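Local coordinates for choline/ethanolamine kinase family protein (Mesorhizobium loti, PDB 3DXQ), which probably phosphorylates ethanolamine or a related small alcohol, as a kinase of the choline/ethanolamine kinase family with a protein-kinase-like fold, at residues P97-K101 and G216-Q222; L166-P172 and R242-Y246. All coordinates share one frame. Numbering follows the deposited sequence.

Contact 1. Residues P97-K101 and G216-Q222; sequences PEKFK and GKFNANQ
Residues 97-101 form a short helical turn, and 216-222 is the link between two helices: Lys217 breaks off the first with positive phi (52/50), Phe218 and Asn219 are extended, and 220-222 begin the next. The backbones are closest at Pro97 and Gly216, CA to CA 4.3 Å, and diverge to 7.9 Å between the CA atoms of Lys101 and Gln222. Gly216 fits where a side chain would not: an ideal CB would clash with the Phe218 ring. That ring (chi1 -84°) turns its edge to the face of Phe100 in a T-shaped pair, centroids 5.2 Å apart, planes at 60°, Phe218 CE1 3.7 Å from Phe100 CG. Lys101 bends back so that NZ donates to Lys217 O at 3.0 Å, at the break. Asn219 and Gln222 form a capping box, Gln222 N to Asn219 OD1 3.0 Å and Asn219 N to Gln222 OE1 2.9 Å; the same Gln222 amide reaches through NE2 to Phe100 O, a weak hydrogen bond of 2.9 Å. The N3 glutamine of the box thus also weakly ties helix 97-102. Leu212 of helix 206-215 touches both phenylalanines, while helix 106-118 meets Phe100 through Ser106, and Phe218 and Gln222 through Pro107.

Contact 2. Residues L166-P172 and R242-Y246; sequences LAAHPLP and RVVIY
Leu166, near the end of its helix, lays its CD2 methyl over one side of a helix in 242-246, touching three residues there: Arg242 CG at 3.8 Å, Ile245 CG2 at 3.9 Å and Tyr246 OH at 3.7 Å. Its m,t rotamer, on a CA-to-CB bond pointing toward the partner helix, brings CD2 to all three. Arg242, Ile245 and Tyr246 can share one leucine because a helical spacing of three and four residues brings them to the same side; Tyr246 N bonds to Arg242 O at 2.9 Å. The closest backbone approach is 7.9 Å, between the CA atoms of Leu166 and Arg242, so side chains alone bridge the gap, with no hydrogen bond across. Beyond the helix the chain swings through a loop and returns in extended form at Leu171 (-109/149) and Pro172 (-72/160). Leu171 sets CD2 3.4 Å from Arg242 CD, and Pro172 CD lies 3.6 Å from Arg242 NH2. The aliphatic part of Arg242 is thus packed against leucines, while its polar end makes a salt bridge to Asp204, which also accepts a hydrogen bond from Tyr246 OH. With Asp204 taking both polar ends, the contact joins helix 152-167 and its following loop to helix 237-263 inside the helix-rich C-terminal lobe of the protein-kinase-like fold.

In the fold
After helix 3-10 the chain builds the five-stranded antiparallel sheet, interrupted by helix 55-67, and passes through strand 93-94 into helix 97-102, where contact 1 opens. Helices 106-118, 130-141 and 152-167 follow, and contact 2 opens at the end of the last. Short strands and helix 206-215 come next, before 216-222 closes contact 1 over 114 intervening residues. Contact 2 closes later, on helix 237-263, over 69. The two loops therefore cross rather than nest. The centres of contacts 1 and 2 are about 23 Å apart, their nearest atoms about 8 Å. Contact 1 ties helix 97-102 to the link 216-222, contact 2 the end of helix 152-167 and the loop after it to the long helix.

Contact 1. Residues P97-K101 and G216-Q222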
ATOM      1  N   PRO A  97     -11.039  -6.009  -2.608  1.00 38.65           N
ATOM      2  CA  PRO A  97     -11.094  -6.513  -3.973  1.00 38.68           C
ATOM      3  C   PRO A  97     -12.519  -6.595  -4.507  1.00 39.25           C
ATOM      4  O   PRO A  97     -12.798  -6.095  -5.607  1.00 40.06           O
ATOM      5  CB  PRO A  97     -10.481  -7.914  -3.858  1.00 37.93           C
ATOM      6  CG  PRO A  97      -9.576  -7.835  -2.684  1.00 36.87           C
ATOM      7  CD  PRO A  97     -10.168  -6.831  -1.748  1.00 38.30           C
ATOM      8  N   GLU A  98     -13.400  -7.219  -3.732  1.00 40.61           N
ATOM      9  CA  GLU A  98     -14.787  -7.415  -4.141  1.00 43.90           C
ATOM     10  C   GLU A  98     -15.467  -6.088  -4.475  1.00 41.73           C
ATOM     11  O   GLU A  98     -16.082  -5.955  -5.525  1.00 39.60           O
ATOM     12  CB  GLU A  98     -15.572  -8.180  -3.064  1.00 43.86           C
ATOM     13  CG  GLU A  98     -16.970  -8.605  -3.498  1.00 50.72           C
ATOM     14  CD  GLU A  98     -17.796  -9.282  -2.387  1.00 52.81           C
ATOM     15  OE1 GLU A  98     -17.214  -9.773  -1.384  1.00 68.64           O
ATOM     16  OE2 GLU A  98     -19.046  -9.335  -2.532  1.00 61.89           O
ATOM     17  N   LYS A  99     -15.340  -5.098  -3.604  1.00 42.26           N
ATOM     18  CA  LYS A  99     -15.974  -3.807  -3.869  1.00 44.46           C
ATOM     19  C   LYS A  99     -15.388  -3.081  -5.083  1.00 42.52           C
ATOM     20  O   LYS A  99     -16.073  -2.238  -5.681  1.00 41.49           O
ATOM     21  CB  LYS A  99     -15.925  -2.903  -2.641  1.00 46.28           C
ATOM     22  CG  LYS A  99     -16.764  -3.400  -1.459  1.00 51.63           C
ATOM     23  CD  LYS A  99     -16.210  -2.799  -0.150  1.00 61.48           C
ATOM     24  CE  LYS A  99     -16.997  -3.205   1.080  1.00 61.98           C
ATOM     25  NZ  LYS A  99     -18.234  -2.408   1.156  1.00 65.25           N
ATOM     26  N   PHE A 100     -14.140  -3.396  -5.442  1.00 41.30           N
ATOM     27  CA  PHE A 100     -13.506  -2.791  -6.624  1.00 41.74           C
ATOM     28  C   PHE A 100     -14.079  -3.313  -7.937  1.00 40.93           C
ATOM     29  O   PHE A 100     -13.973  -2.658  -8.954  1.00 40.74           O
ATOM     30  CB  PHE A 100     -11.972  -2.924  -6.599  1.00 42.58           C
ATOM     31  CG  PHE A 100     -11.268  -1.721  -5.985  1.00 40.16           C
ATOM     32  CD1 PHE A 100     -11.310  -0.481  -6.614  1.00 43.12           C
ATOM     33  CD2 PHE A 100     -10.558  -1.833  -4.801  1.00 39.68           C
ATOM     34  CE1 PHE A 100     -10.670   0.627  -6.055  1.00 44.19           C
ATOM     35  CE2 PHE A 100      -9.912  -0.756  -4.256  1.00 36.37           C
ATOM     36  CZ  PHE A 100      -9.970   0.491  -4.887  1.00 42.09           C
ATOM     37  N   LYS A 101     -14.669  -4.500  -7.907  1.00 42.80           N
ATOM     38  CA  LYS A 101     -15.421  -5.045  -9.050  1.00 42.34           C
ATOM     39  C   LYS A 101     -16.881  -4.542  -8.944  1.00 42.06           C
ATOM     40  O   LYS A 101     -17.513  -4.213  -9.935  1.00 43.26           O
ATOM     41  CB  LYS A 101     -15.448  -6.588  -9.027  1.00 41.31           C
ATOM     42  CG  LYS A 101     -14.117  -7.322  -8.866  1.00 41.26           C
ATOM     43  CD  LYS A 101     -13.448  -7.702 -10.189  1.00 44.65           C
ATOM     44  CE  LYS A 101     -12.471  -8.888 -10.026  1.00 41.24           C
ATOM     45  NZ  LYS A 101     -11.511  -8.738  -8.911  1.00 45.80           N
ATOM     46  N   GLY A 216      -5.753  -5.631  -5.129  1.00 46.98           N
ATOM     47  CA  GLY A 216      -7.188  -5.691  -5.471  1.00 45.80           C
ATOM     48  C   GLY A 216      -7.609  -6.815  -6.402  1.00 43.03           C
ATOM     49  O   GLY A 216      -8.789  -6.922  -6.747  1.00 41.43           O
ATOM     50  N   LYS A 217      -6.645  -7.639  -6.812  1.00 43.19           N
ATOM     51  CA  LYS A 217      -6.885  -8.711  -7.780  1.00 43.78           C
ATOM     52  C   LYS A 217      -7.579  -8.126  -9.000  1.00 42.72           C
ATOM     53  O   LYS A 217      -8.601  -8.632  -9.451  1.00 43.98           O
ATOM     54  CB  LYS A 217      -7.729  -9.835  -7.173  1.00 43.12           C
ATOM     55  CG  LYS A 217      -7.286 -10.284  -5.786  1.00 45.88           C
ATOM     56  CD  LYS A 217      -7.865 -11.649  -5.406  1.00 46.50           C
ATOM     57  CE  LYS A 217      -7.582 -11.983  -3.937  1.00 49.67           C
ATOM     58  NZ  LYS A 217      -7.910 -13.400  -3.573  1.00 56.46           N
ATOM     59  N   PHE A 218      -7.015  -7.041  -9.518  1.00 42.08           N
ATOM     60  CA  PHE A 218      -7.598  -6.328 -10.647  1.00 42.31           C
ATOM     61  C   PHE A 218      -7.457  -7.107 -11.912  1.00 41.16           C
ATOM     62  O   PHE A 218      -6.400  -7.652 -12.180  1.00 44.05           O
ATOM     63  CB  PHE A 218      -6.894  -4.990 -10.855  1.00 41.91           C
ATOM     64  CG  PHE A 218      -7.409  -3.887 -10.000  1.00 41.07           C
ATOM     65  CD1 PHE A 218      -7.981  -4.140  -8.760  1.00 40.54           C
ATOM     66  CD2 PHE A 218      -7.244  -2.564 -10.407  1.00 42.37           C
ATOM     67  CE1 PHE A 218      -8.449  -3.100  -7.975  1.00 41.70           C
ATOM     68  CE2 PHE A 218      -7.702  -1.516  -9.618  1.00 41.92           C
ATOM     69  CZ  PHE A 218      -8.302  -1.778  -8.405  1.00 38.29           C
ATOM     70  N   ASN A 219      -8.511  -7.159 -12.703  1.00 40.11           N
ATOM     71  CA  ASN A 219      -8.407  -7.823 -14.005  1.00 41.22           C
ATOM     72  C   ASN A 219      -7.931  -6.769 -15.008  1.00 41.75           C
ATOM     73  O   ASN A 219      -7.809  -5.601 -14.666  1.00 40.73           O
ATOM     74  CB  ASN A 219      -9.730  -8.488 -14.427  1.00 37.79           C
ATOM     75  CG  ASN A 219     -10.878  -7.516 -14.481  1.00 41.12           C
ATOM     76  OD1 ASN A 219     -10.696  -6.312 -14.725  1.00 44.33           O
ATOM     77  ND2 ASN A 219     -12.064  -8.015 -14.231  1.00 39.28           N
ATOM     78  N   ALA A 220      -7.664  -7.207 -16.239  1.00 43.19           N
ATOM     79  CA  ALA A 220      -7.178  -6.329 -17.305  1.00 40.83           C
ATOM     80  C   ALA A 220      -8.008  -5.064 -17.442  1.00 40.53           C
ATOM     81  O   ALA A 220      -7.458  -3.978 -17.615  1.00 42.29           O
ATOM     82  CB  ALA A 220      -7.162  -7.069 -18.618  1.00 37.57           C
ATOM     83  N   ASN A 221      -9.325  -5.216 -17.388  1.00 40.87           N
ATOM     84  CA  ASN A 221     -10.249  -4.098 -17.548  1.00 42.21           C
ATOM     85  C   ASN A 221     -10.086  -3.042 -16.463  1.00 42.62           C
ATOM     86  O   ASN A 221     -10.056  -1.862 -16.750  1.00 42.86           O
ATOM     87  CB  ASN A 221     -11.693  -4.611 -17.570  1.00 41.74           C
ATOM     88  CG  ASN A 221     -11.973  -5.438 -18.784  1.00 44.65           C
ATOM     89  OD1 ASN A 221     -12.497  -6.557 -18.696  1.00 57.45           O
ATOM     90  ND2 ASN A 221     -11.576  -4.920 -19.940  1.00 45.18           N
ATOM     91  N   GLN A 222      -9.969  -3.494 -15.219  1.00 43.36           N
ATOM     92  CA  GLN A 222      -9.803  -2.608 -14.093  1.00 43.35           C
ATOM     93  C   GLN A 222      -8.495  -1.834 -14.208  1.00 44.15           C
ATOM     94  O   GLN A 222      -8.447  -0.615 -13.925  1.00 43.03           O
ATOM     95  CB  GLN A 222      -9.852  -3.405 -12.789  1.00 44.04           C
ATOM     96  CG  GLN A 222     -11.243  -3.922 -12.443  1.00 38.75           C
ATOM     97  CD  GLN A 222     -11.253  -4.798 -11.218  1.00 37.52           C
ATOM     98  OE1 GLN A 222     -10.750  -5.934 -11.239  1.00 41.79           O
ATOM     99  NE2 GLN A 222     -11.881  -4.315 -10.167  1.00 31.37           N
TER

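Contact 2. Residues L166-P172 and R242-Y246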
ATOM      1  N   LEU A 166      14.465  -1.568 -15.140  1.00 41.18           N
ATOM      2  CA  LEU A 166      14.043  -0.362 -14.450  1.00 41.52           C
ATOM      3  C   LEU A 166      15.172   0.663 -14.325  1.00 41.10           C
ATOM      4  O   LEU A 166      14.905   1.876 -14.229  1.00 42.43           O
ATOM      5  CB  LEU A 166      13.492  -0.699 -13.066  1.00 41.74           C
ATOM      6  CG  LEU A 166      12.189  -1.507 -12.964  1.00 42.00           C
ATOM      7  CD1 LEU A 166      12.030  -1.999 -11.530  1.00 39.43           C
ATOM      8  CD2 LEU A 166      10.944  -0.712 -13.396  1.00 41.21           C
ATOM      9  N   ALA A 167      16.413   0.179 -14.312  1.00 38.46           N
ATOM     10  CA  ALA A 167      17.579   1.046 -14.195  1.00 38.30           C
ATOM     11  C   ALA A 167      18.044   1.532 -15.564  1.00 39.51           C
ATOM     12  O   ALA A 167      18.807   2.488 -15.649  1.00 40.78           O
ATOM     13  CB  ALA A 167      18.695   0.334 -13.468  1.00 35.21           C
ATOM     14  N   ALA A 168      17.565   0.885 -16.627  1.00 39.35           N
ATOM     15  CA  ALA A 168      17.903   1.282 -17.995  1.00 39.47           C
ATOM     16  C   ALA A 168      17.503   2.717 -18.352  1.00 39.28           C
ATOM     17  O   ALA A 168      18.035   3.254 -19.302  1.00 41.29           O
ATOM     18  CB  ALA A 168      17.293   0.300 -19.014  1.00 37.15           C
ATOM     19  N   HIS A 169      16.580   3.330 -17.615  1.00 38.81           N
ATOM     20  CA  HIS A 169      16.140   4.700 -17.921  1.00 38.68           C
ATOM     21  C   HIS A 169      15.740   5.464 -16.655  1.00 38.56           C
ATOM     22  O   HIS A 169      15.247   4.881 -15.704  1.00 41.89           O
ATOM     23  CB  HIS A 169      14.931   4.688 -18.873  1.00 38.23           C
ATOM     24  CG  HIS A 169      15.205   4.075 -20.211  1.00 40.67           C
ATOM     25  ND1 HIS A 169      15.744   4.790 -21.259  1.00 45.12           N
ATOM     26  CD2 HIS A 169      15.016   2.820 -20.676  1.00 42.90           C
ATOM     27  CE1 HIS A 169      15.897   3.998 -22.307  1.00 39.90           C
ATOM     28  NE2 HIS A 169      15.449   2.799 -21.984  1.00 42.65           N
ATOM     29  N   PRO A 170      15.953   6.781 -16.640  1.00 38.06           N
ATOM     30  CA  PRO A 170      15.507   7.603 -15.516  1.00 37.37           C
ATOM     31  C   PRO A 170      14.018   7.397 -15.282  1.00 38.82           C
ATOM     32  O   PRO A 170      13.248   7.410 -16.244  1.00 39.19           O
ATOM     33  CB  PRO A 170      15.741   9.032 -16.004  1.00 37.31           C
ATOM     34  CG  PRO A 170      16.763   8.903 -17.083  1.00 37.20           C
ATOM     35  CD  PRO A 170      16.603   7.575 -17.698  1.00 37.70           C
ATOM     36  N   LEU A 171      13.616   7.179 -14.032  1.00 38.89           N
ATOM     37  CA  LEU A 171      12.217   7.035 -13.706  1.00 37.97           C
ATOM     38  C   LEU A 171      11.789   8.293 -12.945  1.00 39.20           C
ATOM     39  O   LEU A 171      12.588   8.907 -12.239  1.00 38.82           O
ATOM     40  CB  LEU A 171      12.008   5.803 -12.853  1.00 37.60           C
ATOM     41  CG  LEU A 171      12.474   4.498 -13.499  1.00 39.89           C
ATOM     42  CD1 LEU A 171      12.721   3.449 -12.438  1.00 41.32           C
ATOM     43  CD2 LEU A 171      11.461   4.034 -14.533  1.00 33.91           C
ATOM     44  N   PRO A 172      10.529   8.692 -13.096  1.00 38.56           N
ATOM     45  CA  PRO A 172      10.082   9.838 -12.354  1.00 40.15           C
ATOM     46  C   PRO A 172       9.954   9.472 -10.877  1.00 40.86           C
ATOM     47  O   PRO A 172       9.876   8.281 -10.555  1.00 41.05           O
ATOM     48  CB  PRO A 172       8.713  10.136 -12.963  1.00 41.88           C
ATOM     49  CG  PRO A 172       8.229   8.811 -13.494  1.00 37.97           C
ATOM     50  CD  PRO A 172       9.467   8.093 -13.925  1.00 39.82           C
ATOM     51  N   ARG A 242       5.702  -0.906 -16.741  1.00 42.50           N
ATOM     52  CA  ARG A 242       6.180  -0.632 -15.393  1.00 42.43           C
ATOM     53  C   ARG A 242       5.171  -1.126 -14.362  1.00 42.29           C
ATOM     54  O   ARG A 242       5.538  -1.738 -13.360  1.00 42.05           O
ATOM     55  CB  ARG A 242       6.563   0.852 -15.215  1.00 41.64           C
ATOM     56  CG  ARG A 242       8.073   1.019 -15.276  1.00 40.39           C
ATOM     57  CD  ARG A 242       8.616   2.407 -15.534  1.00 39.47           C
ATOM     58  NE  ARG A 242       8.052   3.479 -14.710  1.00 37.36           N
ATOM     59  CZ  ARG A 242       7.483   4.584 -15.209  1.00 36.67           C
ATOM     60  NH1 ARG A 242       7.385   4.769 -16.522  1.00 38.51           N
ATOM     61  NH2 ARG A 242       7.006   5.515 -14.408  1.00 35.84           N
ATOM     62  N   VAL A 243       3.892  -0.903 -14.631  1.00 42.02           N
ATOM     63  CA  VAL A 243       2.866  -1.365 -13.715  1.00 39.67           C
ATOM     64  C   VAL A 243       2.977  -2.888 -13.591  1.00 40.24           C
ATOM     65  O   VAL A 243       3.085  -3.442 -12.495  1.00 42.41           O
ATOM     66  CB  VAL A 243       1.468  -0.961 -14.163  1.00 36.54           C
ATOM     67  CG1 VAL A 243       0.464  -1.409 -13.132  1.00 34.08           C
ATOM     68  CG2 VAL A 243       1.384   0.526 -14.348  1.00 36.05           C
ATOM     69  N   VAL A 244       2.993  -3.573 -14.713  1.00 40.84           N
ATOM     70  CA  VAL A 244       3.086  -5.033 -14.668  1.00 41.80           C
ATOM     71  C   VAL A 244       4.363  -5.476 -13.923  1.00 42.63           C
ATOM     72  O   VAL A 244       4.329  -6.413 -13.130  1.00 43.24           O
ATOM     73  CB  VAL A 244       2.986  -5.617 -16.071  1.00 40.74           C
ATOM     74  CG1 VAL A 244       3.269  -7.112 -16.077  1.00 41.90           C
ATOM     75  CG2 VAL A 244       1.607  -5.325 -16.622  1.00 36.54           C
ATOM     76  N   ILE A 245       5.468  -4.771 -14.147  1.00 43.54           N
ATOM     77  CA  ILE A 245       6.733  -5.079 -13.482  1.00 44.41           C
ATOM     78  C   ILE A 245       6.595  -4.976 -11.958  1.00 46.68           C
ATOM     79  O   ILE A 245       7.059  -5.866 -11.206  1.00 46.08           O
ATOM     80  CB  ILE A 245       7.870  -4.148 -13.988  1.00 44.80           C
ATOM     81  CG1 ILE A 245       8.425  -4.683 -15.305  1.00 45.91           C
ATOM     82  CG2 ILE A 245       8.999  -4.054 -12.995  1.00 40.84           C
ATOM     83  CD1 ILE A 245       8.964  -6.078 -15.177  1.00 51.74           C
ATOM     84  N   TYR A 246       5.945  -3.905 -11.508  1.00 45.32           N
ATOM     85  CA  TYR A 246       5.726  -3.704 -10.081  1.00 45.52           C
ATOM     86  C   TYR A 246       4.712  -4.698  -9.513  1.00 46.08           C
ATOM     87  O   TYR A 246       4.856  -5.125  -8.363  1.00 44.57           O
ATOM     88  CB  TYR A 246       5.331  -2.249  -9.774  1.00 44.52           C
ATOM     89  CG  TYR A 246       6.464  -1.267 -10.036  1.00 42.05           C
ATOM     90  CD1 TYR A 246       7.731  -1.475  -9.506  1.00 36.60           C
ATOM     91  CD2 TYR A 246       6.258  -0.127 -10.802  1.00 40.92           C
ATOM     92  CE1 TYR A 246       8.777  -0.582  -9.751  1.00 40.66           C
ATOM     93  CE2 TYR A 246       7.292   0.784 -11.046  1.00 43.29           C
ATOM     94  CZ  TYR A 246       8.556   0.549 -10.519  1.00 43.68           C
ATOM     95  OH  TYR A 246       9.584   1.452 -10.751  1.00 40.85           O
TER